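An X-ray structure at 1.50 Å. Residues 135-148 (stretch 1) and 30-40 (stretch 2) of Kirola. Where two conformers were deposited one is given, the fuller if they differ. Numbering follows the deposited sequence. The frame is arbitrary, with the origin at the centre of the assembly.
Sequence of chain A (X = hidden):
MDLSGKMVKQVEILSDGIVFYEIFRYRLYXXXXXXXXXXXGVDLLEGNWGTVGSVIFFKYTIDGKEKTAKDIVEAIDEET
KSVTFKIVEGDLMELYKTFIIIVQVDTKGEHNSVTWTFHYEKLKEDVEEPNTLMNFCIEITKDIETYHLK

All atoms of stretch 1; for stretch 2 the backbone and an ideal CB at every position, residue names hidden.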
# COMPACT_ATOMS: atom_id res chain seq x y z
N ASN A 135 5.03 -6.62 -6.48
CA ASN A 135 5.18 -6.08 -7.83
C ASN A 135 4.10 -5.07 -8.11
O ASN A 135 4.35 -4.02 -8.68
CB ASN A 135 5.12 -7.21 -8.87
CG ASN A 135 6.31 -8.18 -8.80
OD1 ASN A 135 7.39 -7.81 -8.33
ND2 ASN A 135 6.11 -9.42 -9.30
N PHE A 136 2.88 -5.36 -7.66
CA PHE A 136 1.74 -4.47 -7.82
C PHE A 136 1.97 -3.12 -7.14
O PHE A 136 1.70 -2.06 -7.67
CB PHE A 136 0.50 -5.26 -7.36
CG PHE A 136 -0.79 -4.49 -7.14
CD1 PHE A 136 -1.77 -4.42 -8.12
CD2 PHE A 136 -1.02 -3.93 -5.92
CE1 PHE A 136 -2.98 -3.77 -7.84
CE2 PHE A 136 -2.20 -3.27 -5.66
CZ PHE A 136 -3.16 -3.19 -6.66
N CYS A 137 2.43 -3.17 -5.89
CA CYS A 137 2.72 -1.98 -5.13
C CYS A 137 3.82 -1.14 -5.76
O CYS A 137 3.72 0.09 -5.79
CB CYS A 137 3.09 -2.33 -3.70
SG CYS A 137 1.70 -2.97 -2.69
N ILE A 138 4.85 -1.79 -6.26
CA ILE A 138 5.93 -1.07 -6.92
C ILE A 138 5.41 -0.41 -8.21
O ILE A 138 5.79 0.70 -8.55
CB ILE A 138 7.13 -1.96 -7.17
CG1 ILE A 138 7.73 -2.41 -5.81
CG2 ILE A 138 8.19 -1.24 -8.00
CD1 ILE A 138 8.26 -1.29 -4.97
N GLU A 139 4.50 -1.11 -8.90
CA GLU A 139 3.91 -0.58 -10.15
C GLU A 139 3.13 0.66 -9.84
O GLU A 139 3.26 1.70 -10.48
CB GLU A 139 2.94 -1.57 -10.82
CG GLU A 139 2.59 -1.04 -12.23
CD GLU A 139 1.40 -1.66 -12.93
OE1 GLU A 139 1.08 -2.85 -12.69
OE2 GLU A 139 0.81 -0.91 -13.76
N ILE A 140 2.28 0.56 -8.82
CA ILE A 140 1.51 1.72 -8.36
C ILE A 140 2.44 2.90 -8.08
O ILE A 140 2.17 4.02 -8.49
CB ILE A 140 0.62 1.40 -7.15
CG1 ILE A 140 -0.52 0.50 -7.60
CG2 ILE A 140 0.11 2.71 -6.53
CD1 ILE A 140 -1.24 -0.11 -6.41
N THR A 141 3.56 2.62 -7.40
CA THR A 141 4.53 3.64 -7.09
C THR A 141 5.05 4.30 -8.37
O THR A 141 5.14 5.53 -8.45
CB THR A 141 5.71 3.02 -6.29
OG1 THR A 141 5.19 2.43 -5.09
CG2 THR A 141 6.77 4.05 -5.95
N LYS A 142 5.37 3.51 -9.37
CA LYS A 142 5.87 4.04 -10.64
C LYS A 142 4.81 4.83 -11.39
O LYS A 142 5.13 5.86 -12.01
CB LYS A 142 6.46 2.91 -11.48
CG LYS A 142 7.75 2.32 -10.89
CD LYS A 142 8.21 1.12 -11.64
CE LYS A 142 9.39 0.48 -10.96
NZ LYS A 142 9.80 -0.74 -11.73
N ASP A 143 3.56 4.38 -11.28
CA ASP A 143 2.45 5.13 -11.89
C ASP A 143 2.30 6.49 -11.22
O ASP A 143 2.09 7.46 -11.93
CB ASP A 143 1.18 4.34 -11.82
CG ASP A 143 1.11 3.22 -12.83
OD1 ASP A 143 1.92 3.18 -13.80
OD2 ASP A 143 0.24 2.33 -12.71
N ILE A 144 2.44 6.52 -9.89
CA ILE A 144 2.30 7.81 -9.19
C ILE A 144 3.44 8.73 -9.59
O ILE A 144 3.24 9.91 -9.90
CB ILE A 144 2.24 7.61 -7.69
CG1 ILE A 144 0.96 6.90 -7.27
CG2 ILE A 144 2.45 8.95 -6.96
CD1 ILE A 144 0.99 6.33 -5.82
N GLU A 145 4.66 8.21 -9.56
CA GLU A 145 5.82 9.08 -9.83
C GLU A 145 5.85 9.64 -11.22
O GLU A 145 6.42 10.70 -11.45
CB GLU A 145 7.14 8.34 -9.45
CG GLU A 145 7.58 7.34 -10.38
CD GLU A 145 8.89 6.58 -9.94
OE1 GLU A 145 9.87 7.23 -9.72
OE2 GLU A 145 8.78 5.34 -9.72
N THR A 146 5.22 8.96 -12.18
CA THR A 146 5.24 9.36 -13.57
C THR A 146 3.91 10.00 -13.99
O THR A 146 3.75 10.30 -15.19
CB THR A 146 5.55 8.19 -14.52
OG1 THR A 146 4.58 7.15 -14.38
CG2 THR A 146 6.94 7.65 -14.27
N TYR A 147 2.98 10.22 -13.06
CA TYR A 147 1.67 10.74 -13.41
C TYR A 147 1.76 12.16 -13.95
O TYR A 147 2.40 13.00 -13.35
CB TYR A 147 0.77 10.71 -12.18
CG TYR A 147 -0.63 11.17 -12.46
CD1 TYR A 147 -1.52 10.36 -13.15
CD2 TYR A 147 -1.09 12.36 -11.94
CE1 TYR A 147 -2.81 10.77 -13.39
CE2 TYR A 147 -2.39 12.79 -12.19
CZ TYR A 147 -3.25 12.00 -12.91
OH TYR A 147 -4.54 12.41 -13.14
N HIS A 148 1.16 12.34 -15.13
CA HIS A 148 1.13 13.64 -15.84
C HIS A 148 2.50 14.36 -15.85
O HIS A 148 2.58 15.58 -15.61
CB HIS A 148 0.04 14.51 -15.20
CG HIS A 148 -1.36 14.12 -15.56
ND1 HIS A 148 -1.66 12.97 -16.26
CD2 HIS A 148 -2.55 14.70 -15.27
CE1 HIS A 148 -2.97 12.88 -16.43
NE2 HIS A 148 -3.53 13.92 -15.83
N UNK A 30 -6.62 9.32 -4.54
CA UNK A 30 -5.98 9.75 -5.80
C UNK A 30 -5.35 8.58 -6.57
O UNK A 30 -5.11 8.71 -7.76
CB UNK A 30 -4.91 10.80 -5.51
N UNK A 31 -5.06 7.45 -5.91
CA UNK A 31 -4.39 6.35 -6.61
C UNK A 31 -5.31 5.65 -7.60
O UNK A 31 -4.83 4.96 -8.50
CB UNK A 31 -3.86 5.33 -5.60
N UNK A 32 -6.63 5.79 -7.43
CA UNK A 32 -7.54 5.36 -8.51
C UNK A 32 -7.23 6.11 -9.80
O UNK A 32 -7.10 5.48 -10.86
CB UNK A 32 -9.00 5.59 -8.11
N UNK A 33 -7.06 7.42 -9.70
CA UNK A 33 -6.81 8.25 -10.85
C UNK A 33 -5.41 8.04 -11.46
O UNK A 33 -5.25 8.08 -12.70
CB UNK A 33 -6.99 9.72 -10.46
N UNK A 34 -4.41 7.84 -10.59
CA UNK A 34 -3.01 7.77 -11.00
C UNK A 34 -2.58 6.40 -11.47
O UNK A 34 -1.67 6.27 -12.29
CB UNK A 34 -2.11 8.20 -9.84
N UNK A 35 -3.28 5.38 -11.00
CA UNK A 35 -2.98 3.96 -11.37
C UNK A 35 -4.29 3.20 -11.61
O UNK A 35 -4.59 2.18 -10.97
CB UNK A 35 -2.17 3.27 -10.28
N UNK A 36 -5.07 3.63 -12.63
CA UNK A 36 -6.41 3.11 -12.83
C UNK A 36 -6.52 1.70 -13.32
O UNK A 36 -7.56 1.07 -13.13
CB UNK A 36 -7.15 4.01 -13.82
N UNK A 37 -5.45 1.18 -13.91
CA UNK A 37 -5.45 -0.24 -14.30
C UNK A 37 -5.43 -1.13 -13.02
O UNK A 37 -6.08 -2.20 -12.98
CB UNK A 37 -4.25 -0.55 -15.19
N UNK A 38 -4.69 -0.66 -12.01
CA UNK A 38 -4.44 -1.42 -10.80
C UNK A 38 -5.51 -1.21 -9.73
O UNK A 38 -5.91 -2.13 -9.05
CB UNK A 38 -3.07 -1.05 -10.24
N UNK A 39 -5.96 0.03 -9.58
CA UNK A 39 -6.88 0.45 -8.51
C UNK A 39 -8.12 1.05 -9.08
O UNK A 39 -8.06 2.06 -9.84
CB UNK A 39 -6.21 1.45 -7.57
N UNK A 40 -9.26 0.43 -8.77
CA UNK A 40 -10.55 0.90 -9.27
C UNK A 40 -11.36 1.71 -8.25
O UNK A 40 -12.27 2.43 -8.63
CB UNK A 40 -11.38 -0.30 -9.73

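Position 30 has nothing of the helix 135-145 within 5.5 Å of its ideal CB, so stretch 1 sets no preference; the residue is L30, which makes no contact here. Position 31 points toward stretch 1, its ideal CB 4.8 Å from I140 CG2 and 5.0 Å from I144 CD1. Such a greasy surface suits a branched or medium-sized aliphatic residue. It is I31, whose CG2 packs 3.7 Å from I144 CD1.

Position 32 is out of reach and could be almost anything; it is S32. Position 33 points sideways, with its ideal CB 4.5 Å from Y147 OH. A long side chain, polar or with a flexible aliphatic stem, could follow the ring's hydroxyl end. E33 does so: its CG lies 3.1 Å from Y147 OH, and OE2 is 3.3 Å from the same OH.

At 34 the ideal CB sits 4.0 Å from Y147 CD1 and 4.2 Å from I144 CG1, between an aromatic ring and an aliphatic side chain. Leucine or methionine would suit, being apolar and long enough to cover the ring. M34 lays CG over one face of Y147, 3.7 Å from the ring centroid, a CH-pi contact, while SD reaches to 4.2 Å from I144 CG1.

Position 35 leaves helical phi/psi (-139/63) and points toward stretch 1, with its ideal CB just 3.5 Å from D143 OD2. A carboxylate so near calls for a short donor: serine, or perhaps threonine. S35 answers with a 2.6 Å hydrogen bond from OG to D143 OD2.

Position 36 points away, and its phi of -72° is compatible with proline; the residue is P36. Position 37 points toward stretch 1 but comes no closer than 5.3 Å, from its ideal CB to E139 OE2, so many types fit. V37 makes no direct contact with stretch 1; a water accepts from its backbone N and donates a weak bond to D143 OD2.

Position 38 points toward stretch 1, its ideal CB 3.6 Å from F136 CE1, 4.0 Å from I140 CG1 and 5.1 Å from E139 OE1. A compact side chain ending in a donor would fit, asparagine among them. N38 sends ND2 to E139 OE1 in a 3.2 Å hydrogen bond, and a water bridges the same two atoms; CB rests against F136 and I140.

At 39 the CB points sideways, 5.3 Å from I140 CD1, so an aliphatic chain must extend to make contact. I39 brings CD1 to 3.7 Å from F136 CZ. Position 40 is out of reach; Q40 instead hydrogen-bonds through NE2 to P36 O.

Stretch 2, residues 30-40: LISEMSPVNIQ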
# COMPACT_ATOMS: atom_id res chain seq x y z
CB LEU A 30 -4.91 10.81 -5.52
CG LEU A 30 -5.43 12.13 -5.06
CD1 LEU A 30 -4.29 13.05 -4.70
CD2 LEU A 30 -6.35 12.82 -6.10
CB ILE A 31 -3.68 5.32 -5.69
CG1 ILE A 31 -4.68 4.48 -4.88
CG2 ILE A 31 -2.54 6.02 -4.87
CD1 ILE A 31 -4.06 3.34 -4.05
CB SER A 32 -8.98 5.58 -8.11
OG SER A 32 -9.19 4.84 -6.93
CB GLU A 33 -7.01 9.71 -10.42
CG GLU A 33 -6.36 10.74 -11.24
CD GLU A 33 -6.44 12.11 -10.54
OE1 GLU A 33 -7.56 12.69 -10.57
OE2 GLU A 33 -5.42 12.58 -9.97
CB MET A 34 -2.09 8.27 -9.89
CG MET A 34 -2.44 9.69 -9.50
SD MET A 34 -1.46 10.27 -8.08
CE MET A 34 -1.94 12.00 -8.05
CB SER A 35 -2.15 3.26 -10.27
OG SER A 35 -1.48 2.11 -10.75
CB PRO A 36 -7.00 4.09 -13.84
CG PRO A 36 -5.81 4.59 -14.58
CD PRO A 36 -4.76 4.74 -13.56
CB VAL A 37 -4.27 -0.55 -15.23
CG1 VAL A 37 -4.25 -2.04 -15.51
CG2 VAL A 37 -4.39 0.30 -16.58
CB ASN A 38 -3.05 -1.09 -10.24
CG ASN A 38 -1.95 -1.45 -11.17
OD1 ASN A 38 -1.07 -0.61 -11.44
ND2 ASN A 38 -2.02 -2.62 -11.75
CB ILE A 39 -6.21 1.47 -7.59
CG1 ILE A 39 -4.91 0.91 -7.00
CG2 ILE A 39 -7.19 1.92 -6.48
CD1 ILE A 39 -5.12 -0.11 -6.05
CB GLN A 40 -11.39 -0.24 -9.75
CG GLN A 40 -10.90 -0.85 -11.02
CD GLN A 40 -9.66 -1.72 -10.87
OE1 GLN A 40 -9.66 -2.64 -10.08
NE2 GLN A 40 -8.60 -1.42 -11.63
O HOH W 1 -2.61 2.36 -14.37
O HOH W 2 -0.80 -3.58 -14.07
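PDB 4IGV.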